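Local coordinates for D-2-hydroxyacid dehydrogensase protein (Ketogulonicigenium vulgare, PDB 4LSW), which probably catalyses the NAD(P)-dependent interconversion of D-2-hydroxy acids and 2-keto acids, as related D-2-hydroxyacid dehydrogenases do, at residues A[15-20]-A[26-31]; A[149-154]-A[211-216]; A[159-164]-A[183-188]. All coordinates share one frame; numbering follows the deposited sequence.

Interaction 1: A[15-20]-A[26-31]; sequences WDQEPL and VHRLFE
Q17, on helix 15-20, meets R28, at the end of strand 26-28, by bringing its tilted amide over one face of the guanidinium. Q17 CD lies 3.6 Å above the plane of the R28 guanidinium, displaced toward its rim, and the amide and guanidinium planes are inclined by 43°. The closest approach is Q17 CG to R28 NH2 at 3.5 Å. Q17 reaches across because its CG stands anti to the backbone N (chi1 -165°) and the chain then bends at chi2, whereas R28 comes from the opposite direction with its chain extended from CG to NE.

Van der Waals contact adds little: V26 CG2 rests 3.7 Å from L20 O, the carbonyl oxygen, where the two backbones come nearest.

Polar bonding runs around the contact and not across it. R28 NH1 donates to E31 OE2 at 3.0 Å in a salt bridge, the carboxylate oxygen lying near the guanidinium plane, while R28 NH2 forms a second salt bridge with D21. With a carboxylate on each terminal nitrogen, the guanidinium is probably well fixed in its rotation. The amide of Q17 is held through OE1 by Q8.

These elements belong to the beta-alpha-beta unit of strand 5-8, helix 14-23 and strand 25-28. V26 also packs on I6 of the adjacent parallel strand 5-8, and L20 packs against L301 of helix 287-306.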
loop_
_atom_site.group_PDB
_atom_site.type_symbol
_atom_site.label_atom_id
_atom_site.label_comp_id
_atom_site.label_asym_id
_atom_site.label_seq_id
_atom_site.Cartn_x
_atom_site.Cartn_y
_atom_site.Cartn_z
ATOM N N TRP A 15 8.472 -18.622 6.230
ATOM C CA TRP A 15 9.864 -18.183 6.219
ATOM C C TRP A 15 10.175 -17.138 7.306
ATOM O O TRP A 15 11.344 -16.870 7.615
ATOM C CB TRP A 15 10.316 -17.728 4.816
ATOM C CG TRP A 15 9.488 -16.665 4.159
ATOM C CD1 TRP A 15 9.169 -15.439 4.667
ATOM C CD2 TRP A 15 8.926 -16.711 2.841
ATOM N NE1 TRP A 15 8.419 -14.733 3.759
ATOM C CE2 TRP A 15 8.258 -15.490 2.627
ATOM C CE3 TRP A 15 8.914 -17.672 1.823
ATOM C CZ2 TRP A 15 7.584 -15.202 1.436
ATOM C CZ3 TRP A 15 8.241 -17.387 0.642
ATOM C CH2 TRP A 15 7.587 -16.162 0.458
ATOM N N ASP A 16 9.121 -16.568 7.891
ATOM C CA ASP A 16 9.264 -15.725 9.074
ATOM C C ASP A 16 8.912 -16.491 10.342
ATOM O O ASP A 16 9.563 -16.330 11.376
ATOM C CB ASP A 16 8.357 -14.495 8.965
ATOM C CG ASP A 16 8.752 -13.585 7.833
ATOM O OD1 ASP A 16 9.967 -13.361 7.665
ATOM O OD2 ASP A 16 7.841 -13.099 7.133
ATOM N N GLN A 17 7.873 -17.310 10.255
ATOM C CA GLN A 17 7.398 -18.040 11.427
ATOM C C GLN A 17 8.473 -18.963 11.996
ATOM O O GLN A 17 8.711 -18.989 13.209
ATOM C CB GLN A 17 6.148 -18.841 11.092
ATOM C CG GLN A 17 5.400 -19.329 12.314
ATOM C CD GLN A 17 4.745 -18.200 13.059
ATOM O OE1 GLN A 17 3.911 -17.485 12.502
ATOM N NE2 GLN A 17 5.120 -18.020 14.318
ATOM N N GLU A 18 9.142 -19.705 11.122
ATOM C CA GLU A 18 10.179 -20.619 11.585
ATOM C C GLU A 18 11.296 -19.920 12.375
ATOM O O GLU A 18 11.595 -20.333 13.494
ATOM C CB GLU A 18 10.722 -21.468 10.427
ATOM C CG GLU A 18 9.685 -22.418 9.846
ATOM C CD GLU A 18 10.068 -22.946 8.479
ATOM O OE1 GLU A 18 11.271 -23.185 8.249
ATOM O OE2 GLU A 18 9.161 -23.117 7.638
ATOM N N PRO A 19 11.903 -18.842 11.827
ATOM C CA PRO A 19 12.962 -18.225 12.642
ATOM C C PRO A 19 12.447 -17.474 13.869
ATOM O O PRO A 19 13.179 -17.323 14.852
ATOM C CB PRO A 19 13.649 -17.254 11.672
ATOM C CG PRO A 19 12.682 -17.051 10.568
ATOM C CD PRO A 19 11.901 -18.313 10.449
ATOM N N LEU A 20 11.208 -17.005 13.812
ATOM C CA LEU A 20 10.594 -16.403 14.993
ATOM C C LEU A 20 10.461 -17.427 16.117
ATOM O O LEU A 20 10.831 -17.154 17.263
ATOM C CB LEU A 20 9.226 -15.798 14.655
ATOM C CG LEU A 20 9.218 -14.399 14.030
ATOM C CD1 LEU A 20 7.852 -14.076 13.454
ATOM C CD2 LEU A 20 9.611 -13.370 15.072
ATOM N N VAL A 26 6.922 -17.882 21.312
ATOM C CA VAL A 26 5.874 -17.140 20.617
ATOM C C VAL A 26 4.499 -17.668 20.974
ATOM O O VAL A 26 4.168 -18.831 20.707
ATOM C CB VAL A 26 6.056 -17.214 19.098
ATOM C CG1 VAL A 26 4.952 -16.422 18.381
ATOM C CG2 VAL A 26 7.433 -16.706 18.702
ATOM N N HIS A 27 3.694 -16.791 21.562
ATOM C CA HIS A 27 2.310 -17.107 21.872
ATOM C C HIS A 27 1.418 -16.574 20.756
ATOM O O HIS A 27 1.397 -15.373 20.489
ATOM C CB HIS A 27 1.937 -16.504 23.225
ATOM C CG HIS A 27 2.838 -16.951 24.335
ATOM N ND1 HIS A 27 2.759 -18.208 24.891
ATOM C CD2 HIS A 27 3.858 -16.319 24.961
ATOM C CE1 HIS A 27 3.685 -18.327 25.832
ATOM N NE2 HIS A 27 4.370 -17.200 25.886
ATOM N N ARG A 28 0.694 -17.479 20.104
ATOM C CA ARG A 28 -0.148 -17.125 18.966
ATOM C C ARG A 28 -1.560 -16.827 19.426
ATOM O O ARG A 28 -2.357 -17.741 19.612
ATOM C CB ARG A 28 -0.169 -18.265 17.951
ATOM C CG ARG A 28 1.209 -18.673 17.477
ATOM C CD ARG A 28 1.126 -19.789 16.462
ATOM N NE ARG A 28 2.453 -20.228 16.045
ATOM C CZ ARG A 28 2.680 -21.011 14.995
ATOM N NH1 ARG A 28 1.668 -21.439 14.249
ATOM N NH2 ARG A 28 3.922 -21.361 14.688
ATOM N N LEU A 29 -1.873 -15.549 19.601
ATOM C CA LEU A 29 -3.185 -15.163 20.095
ATOM C C LEU A 29 -4.268 -15.554 19.081
ATOM O O LEU A 29 -5.408 -15.854 19.452
ATOM C CB LEU A 29 -3.220 -13.659 20.401
ATOM C CG LEU A 29 -4.433 -13.176 21.193
ATOM C CD1 LEU A 29 -4.539 -13.936 22.495
ATOM C CD2 LEU A 29 -4.342 -11.672 21.448
ATOM N N PHE A 30 -3.883 -15.597 17.810
ATOM C CA PHE A 30 -4.815 -15.896 16.722
ATOM C C PHE A 30 -5.132 -17.388 16.599
ATOM O O PHE A 30 -5.905 -17.794 15.726
ATOM C CB PHE A 30 -4.260 -15.371 15.399
ATOM C CG PHE A 30 -2.951 -16.001 14.994
ATOM C CD1 PHE A 30 -1.742 -15.483 15.446
ATOM C CD2 PHE A 30 -2.930 -17.098 14.143
ATOM C CE1 PHE A 30 -0.538 -16.061 15.063
ATOM C CE2 PHE A 30 -1.732 -17.680 13.764
ATOM C CZ PHE A 30 -0.536 -17.161 14.221
ATOM N N GLU A 31 -4.531 -18.201 17.461
ATOM C CA GLU A 31 -4.812 -19.632 17.485
ATOM C C GLU A 31 -5.470 -20.039 18.794
ATOM O O GLU A 31 -5.726 -21.220 19.025
ATOM C CB GLU A 31 -3.530 -20.445 17.302
ATOM C CG GLU A 31 -3.099 -20.627 15.867
ATOM C CD GLU A 31 -1.841 -21.471 15.730
ATOM O OE1 GLU A 31 -1.441 -22.127 16.714
ATOM O OE2 GLU A 31 -1.262 -21.472 14.631
#

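Interaction 2: A[149-154]-A[211-216]; sequences GVLGLG and TRHIVG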
loop_
_atom_site.group_PDB
_atom_site.type_symbol
_atom_site.label_atom_id
_atom_site.label_comp_id
_atom_site.label_asym_id
_atom_site.label_seq_id
_atom_site.Cartn_x
_atom_site.Cartn_y
_atom_site.Cartn_z
ATOM N N GLY A 149 0.747 12.595 -14.372
ATOM C CA GLY A 149 0.777 13.313 -13.114
ATOM C C GLY A 149 0.913 12.327 -11.979
ATOM O O GLY A 149 0.333 11.242 -12.018
ATOM N N VAL A 150 1.677 12.709 -10.966
ATOM C CA VAL A 150 1.853 11.883 -9.782
ATOM C C VAL A 150 1.339 12.647 -8.564
ATOM O O VAL A 150 1.874 13.708 -8.207
ATOM C CB VAL A 150 3.322 11.470 -9.609
ATOM C CG1 VAL A 150 3.506 10.565 -8.397
ATOM C CG2 VAL A 150 3.820 10.765 -10.878
ATOM N N LEU A 151 0.289 12.108 -7.943
ATOM C CA LEU A 151 -0.354 12.732 -6.787
ATOM C C LEU A 151 0.242 12.134 -5.519
ATOM O O LEU A 151 -0.057 10.993 -5.142
ATOM C CB LEU A 151 -1.866 12.523 -6.843
ATOM C CG LEU A 151 -2.665 13.113 -5.687
ATOM C CD1 LEU A 151 -2.378 14.604 -5.552
ATOM C CD2 LEU A 151 -4.132 12.883 -5.931
ATOM N N GLY A 152 1.126 12.903 -4.891
ATOM C CA GLY A 152 1.921 12.417 -3.775
ATOM C C GLY A 152 3.283 11.982 -4.276
ATOM O O GLY A 152 3.401 10.927 -4.903
ATOM N N LEU A 153 4.304 12.793 -4.022
ATOM C CA LEU A 153 5.651 12.471 -4.495
ATOM C C LEU A 153 6.599 12.167 -3.333
ATOM O O LEU A 153 7.661 12.780 -3.189
ATOM C CB LEU A 153 6.201 13.582 -5.392
ATOM C CG LEU A 153 7.297 13.068 -6.329
ATOM C CD1 LEU A 153 6.695 12.440 -7.581
ATOM C CD2 LEU A 153 8.268 14.180 -6.675
ATOM N N GLY A 154 6.178 11.217 -2.500
ATOM C CA GLY A 154 7.033 10.639 -1.481
ATOM C C GLY A 154 7.835 9.502 -2.086
ATOM O O GLY A 154 8.110 9.509 -3.283
ATOM N N THR A 211 -7.202 18.441 1.801
ATOM C CA THR A 211 -8.401 18.653 0.991
ATOM C C THR A 211 -8.128 18.814 -0.510
ATOM O O THR A 211 -8.803 18.193 -1.335
ATOM C CB THR A 211 -9.247 19.835 1.518
ATOM O OG1 THR A 211 -9.541 19.617 2.904
ATOM C CG2 THR A 211 -10.548 19.941 0.752
ATOM N N ARG A 212 -7.117 19.605 -0.860
ATOM C CA ARG A 212 -6.844 19.883 -2.269
ATOM C C ARG A 212 -6.185 18.704 -2.980
ATOM O O ARG A 212 -5.944 18.758 -4.189
ATOM C CB ARG A 212 -5.995 21.144 -2.435
ATOM C CG ARG A 212 -4.565 21.013 -1.925
ATOM C CD ARG A 212 -3.786 22.297 -2.196
ATOM N NE ARG A 212 -2.488 22.309 -1.525
ATOM C CZ ARG A 212 -2.295 22.667 -0.260
ATOM N NH1 ARG A 212 -3.321 23.042 0.493
ATOM N NH2 ARG A 212 -1.074 22.648 0.258
ATOM N N HIS A 213 -5.893 17.647 -2.233
ATOM C CA HIS A 213 -5.246 16.471 -2.820
ATOM C C HIS A 213 -6.157 15.239 -2.812
ATOM O O HIS A 213 -5.787 14.162 -3.285
ATOM C CB HIS A 213 -3.924 16.179 -2.099
ATOM C CG HIS A 213 -2.907 17.268 -2.254
ATOM N ND1 HIS A 213 -2.196 17.783 -1.195
ATOM C CD2 HIS A 213 -2.491 17.938 -3.357
ATOM C CE1 HIS A 213 -1.384 18.733 -1.636
ATOM N NE2 HIS A 213 -1.544 18.843 -2.941
ATOM N N ILE A 214 -7.353 15.398 -2.268
ATOM C CA ILE A 214 -8.337 14.329 -2.287
ATOM C C ILE A 214 -8.901 14.125 -3.706
ATOM O O ILE A 214 -9.181 15.102 -4.416
ATOM C CB ILE A 214 -9.487 14.659 -1.307
ATOM C CG1 ILE A 214 -8.955 14.732 0.126
ATOM C CG2 ILE A 214 -10.624 13.653 -1.441
ATOM C CD1 ILE A 214 -9.941 15.343 1.121
ATOM N N VAL A 215 -9.060 12.866 -4.116
ATOM C CA VAL A 215 -9.554 12.553 -5.453
ATOM C C VAL A 215 -11.066 12.382 -5.441
ATOM O O VAL A 215 -11.579 11.288 -5.199
ATOM C CB VAL A 215 -8.889 11.292 -6.045
ATOM C CG1 VAL A 215 -9.362 11.053 -7.479
ATOM C CG2 VAL A 215 -7.379 11.440 -6.003
ATOM N N GLY A 216 -11.766 13.477 -5.707
ATOM C CA GLY A 216 -13.214 13.451 -5.788
ATOM C C GLY A 216 -13.710 13.744 -7.195
ATOM O O GLY A 216 -12.944 13.686 -8.163
#
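A small, buried apolar contact joins L151, at the C-terminal end of a central strand of the Rossmann-type NAD-binding domain, to H213 and V215 in the loop that leads into helix 217-223. Strand 147-151 lies between strands 170-174 and 200-203 of the parallel sheet, and the turn after it carries G152 and G154 of a sequence that fits the GxGxxG dinucleotide-binding pattern. The backbone angles of G152 (97°/105°) would press a side chain against the preceding carbonyl, which favours glycine there.

L151 bears the contact with both of its methyl groups. With CG swung opposite the backbone N (chi1 179°), the branch reaches toward the loop and its two ends part company. L151 CD1 comes obliquely to the H213 ring, 4.0 Å from H213 CD2. L151 CD2 lies 3.6 Å from V215 CG2, the two side chains running past one another with opposed headings. Replacing L151 with alanine would probably leave V215 CG2 and H213 CD2 without their apolar neighbour and open a gap between the strand end and the loop.

The histidine has further neighbours: R212 CG sits 3.8 Å above the centre of its ring, and its NE2 makes a weak hydrogen bond to the backbone O of E189. A191 and L194 of helix 191-196 also pack against L151. The same leucine covers a polar backbone atom for which the model has no hydrogen-bond partner: L151 CD2 stands 3.4 Å from H213 O.

Interaction 3: A[159-164]-A[183-188]; sequences EVARRL and PDWTFV
The methyl group of A161 sits over the face of the W185 indole, a CH-pi contact between helix 155-165, which follows strand 147-151 in the Rossmann-type fold, and the loop entering edge strand 186-188. A161 CB is 3.6 Å from the centroid of the six-membered ring and only 19° off the ring normal, so the methyl carbon lies almost directly above the benzene portion. Its position is nevertheless offset toward the rim, and the nearest ring atom is W185 CH2, 3.4 Å from A161 CB. W185 gets there with CG opposite its own carbonyl carbon (chi1 -53°), which carries the indole across to the helix. The ring lies close to the helix backbone, W185 CZ2 being 3.9 Å from A161 O, which is consistent with a small residue at this position. Around the ring, I171 and Y173 of strand 170-174 also touch the tryptophan.

R162 adds a peripheral contact. Its CG passes 4.3 Å from W185 CH2, but its charged end turns back along its own helix. There E159 OE1 accepts from both R162 NH1 and R163 NH1, forming a salt-bridge network on the helix surface; R163 has a second carboxylate partner in D106 of helix 101-116. The two arginines use different sides of the same oxygen: R162 NH1 takes the syn lone pair at 2.9 Å, whereas R163 NH1 approaches E159 OE1 from the anti side, 23° out of the carboxylate plane.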
loop_
_atom_site.group_PDB
_atom_site.type_symbol
_atom_site.label_atom_id
_atom_site.label_comp_id
_atom_site.label_asym_id
_atom_site.label_seq_id
_atom_site.Cartn_x
_atom_site.Cartn_y
_atom_site.Cartn_z
ATOM N N GLU A 159 9.531 6.990 -7.068
ATOM C CA GLU A 159 9.925 5.823 -7.853
ATOM C C GLU A 159 9.066 5.664 -9.098
ATOM O O GLU A 159 9.577 5.301 -10.165
ATOM C CB GLU A 159 9.887 4.551 -7.014
ATOM C CG GLU A 159 10.996 4.479 -5.986
ATOM C CD GLU A 159 12.369 4.702 -6.582
ATOM O OE1 GLU A 159 12.722 4.016 -7.566
ATOM O OE2 GLU A 159 13.103 5.569 -6.064
ATOM N N VAL A 160 7.766 5.946 -8.987
ATOM C CA VAL A 160 6.920 5.946 -10.171
ATOM C C VAL A 160 7.432 6.938 -11.220
ATOM O O VAL A 160 7.592 6.591 -12.396
ATOM C CB VAL A 160 5.442 6.249 -9.809
ATOM C CG1 VAL A 160 4.619 6.566 -11.070
ATOM C CG2 VAL A 160 4.834 5.083 -9.033
ATOM N N ALA A 161 7.704 8.169 -10.790
ATOM C CA ALA A 161 8.180 9.189 -11.706
ATOM C C ALA A 161 9.477 8.791 -12.415
ATOM O O ALA A 161 9.642 9.073 -13.600
ATOM C CB ALA A 161 8.345 10.508 -10.963
ATOM N N ARG A 162 10.384 8.133 -11.690
ATOM C CA ARG A 162 11.650 7.690 -12.288
ATOM C C ARG A 162 11.387 6.712 -13.422
ATOM O O ARG A 162 12.025 6.785 -14.480
ATOM C CB ARG A 162 12.572 7.067 -11.241
ATOM C CG ARG A 162 13.073 8.079 -10.218
ATOM C CD ARG A 162 13.944 7.417 -9.167
ATOM N NE ARG A 162 15.215 7.014 -9.750
ATOM C CZ ARG A 162 15.686 5.772 -9.762
ATOM N NH1 ARG A 162 15.002 4.784 -9.198
ATOM N NH2 ARG A 162 16.859 5.522 -10.332
ATOM N N ARG A 163 10.430 5.814 -13.206
ATOM C CA ARG A 163 10.058 4.840 -14.234
ATOM C C ARG A 163 9.378 5.522 -15.414
ATOM O O ARG A 163 9.616 5.169 -16.568
ATOM C CB ARG A 163 9.161 3.740 -13.650
ATOM C CG ARG A 163 9.923 2.748 -12.774
ATOM C CD ARG A 163 9.047 2.297 -11.624
ATOM N NE ARG A 163 9.742 1.298 -10.820
ATOM C CZ ARG A 163 10.689 1.576 -9.931
ATOM N NH1 ARG A 163 11.072 2.835 -9.732
ATOM N NH2 ARG A 163 11.263 0.596 -9.248
ATOM N N LEU A 164 8.516 6.501 -15.138
ATOM C CA LEU A 164 7.833 7.223 -16.216
ATOM C C LEU A 164 8.809 8.011 -17.088
ATOM O O LEU A 164 8.579 8.176 -18.290
ATOM C CB LEU A 164 6.766 8.156 -15.659
ATOM C CG LEU A 164 5.654 7.516 -14.841
ATOM C CD1 LEU A 164 4.773 8.597 -14.212
ATOM C CD2 LEU A 164 4.828 6.525 -15.687
ATOM N N PRO A 183 13.740 18.090 -9.504
ATOM C CA PRO A 183 14.038 19.342 -10.204
ATOM C C PRO A 183 13.517 19.422 -11.640
ATOM O O PRO A 183 13.337 20.533 -12.137
ATOM C CB PRO A 183 15.571 19.373 -10.209
ATOM C CG PRO A 183 15.969 17.945 -10.144
ATOM C CD PRO A 183 14.958 17.295 -9.261
ATOM N N ASP A 184 13.260 18.286 -12.283
ATOM C CA ASP A 184 12.870 18.296 -13.691
ATOM C C ASP A 184 11.386 18.026 -13.928
ATOM O O ASP A 184 10.951 17.871 -15.068
ATOM C CB ASP A 184 13.710 17.291 -14.473
ATOM C CG ASP A 184 15.187 17.603 -14.418
ATOM O OD1 ASP A 184 15.546 18.787 -14.584
ATOM O OD2 ASP A 184 15.976 16.669 -14.183
ATOM N N TRP A 185 10.614 17.970 -12.847
ATOM C CA TRP A 185 9.180 17.733 -12.941
ATOM C C TRP A 185 8.400 18.923 -12.388
ATOM O O TRP A 185 8.836 19.587 -11.440
ATOM C CB TRP A 185 8.801 16.448 -12.206
ATOM C CG TRP A 185 9.610 15.266 -12.653
ATOM C CD1 TRP A 185 10.017 14.982 -13.927
ATOM C CD2 TRP A 185 10.144 14.233 -11.818
ATOM N NE1 TRP A 185 10.751 13.822 -13.936
ATOM C CE2 TRP A 185 10.855 13.346 -12.657
ATOM C CE3 TRP A 185 10.084 13.966 -10.449
ATOM C CZ2 TRP A 185 11.508 12.212 -12.160
ATOM C CZ3 TRP A 185 10.743 12.850 -9.953
ATOM C CH2 TRP A 185 11.439 11.981 -10.807
ATOM N N THR A 186 7.250 19.197 -12.988
ATOM C CA THR A 186 6.478 20.386 -12.649
ATOM C C THR A 186 5.632 20.178 -11.409
ATOM O O THR A 186 4.745 19.330 -11.389
ATOM C CB THR A 186 5.555 20.777 -13.820
ATOM O OG1 THR A 186 6.357 20.961 -14.995
ATOM C CG2 THR A 186 4.771 22.064 -13.513
ATOM N N PHE A 187 5.903 20.981 -10.380
ATOM C CA PHE A 187 5.068 21.018 -9.191
ATOM C C PHE A 187 3.775 21.771 -9.449
ATOM O O PHE A 187 3.787 22.859 -10.040
ATOM C CB PHE A 187 5.816 21.681 -8.039
ATOM C CG PHE A 187 4.978 21.859 -6.799
ATOM C CD1 PHE A 187 4.708 20.783 -5.969
ATOM C CD2 PHE A 187 4.473 23.106 -6.460
ATOM C CE1 PHE A 187 3.934 20.939 -4.816
ATOM C CE2 PHE A 187 3.705 23.274 -5.324
ATOM C CZ PHE A 187 3.441 22.196 -4.492
ATOM N N VAL A 188 2.677 21.170 -8.998
ATOM C CA VAL A 188 1.331 21.724 -9.102
ATOM C C VAL A 188 0.703 21.728 -7.702
ATOM O O VAL A 188 0.799 20.740 -6.974
ATOM C CB VAL A 188 0.485 20.861 -10.080
ATOM C CG1 VAL A 188 -0.889 21.462 -10.270
ATOM C CG2 VAL A 188 1.209 20.720 -11.436
#

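In the fold
Interactions 2 and 3 belong to the NAD-binding domain and reach the same parallel sheet, their centres about 13 Å apart. They meet directly where strand 147-151 and the loop after it face helix 155-165 and W185, V150 packing on L164 and L153 on A161 and W185; along the chain, interaction 3 is nested inside the loop closed by interaction 2. Interaction 1 lies in the other sheet-bearing part of the chain, its centre about 38 and 41 Å from theirs. Chemistry follows place: interaction 2 is buried and largely apolar, with leucine and valine beside a histidine, while the partly buried interactions 1 and 3 have arginine-carboxylate bridges beside an amide-guanidinium and a methyl-indole contact, respectively.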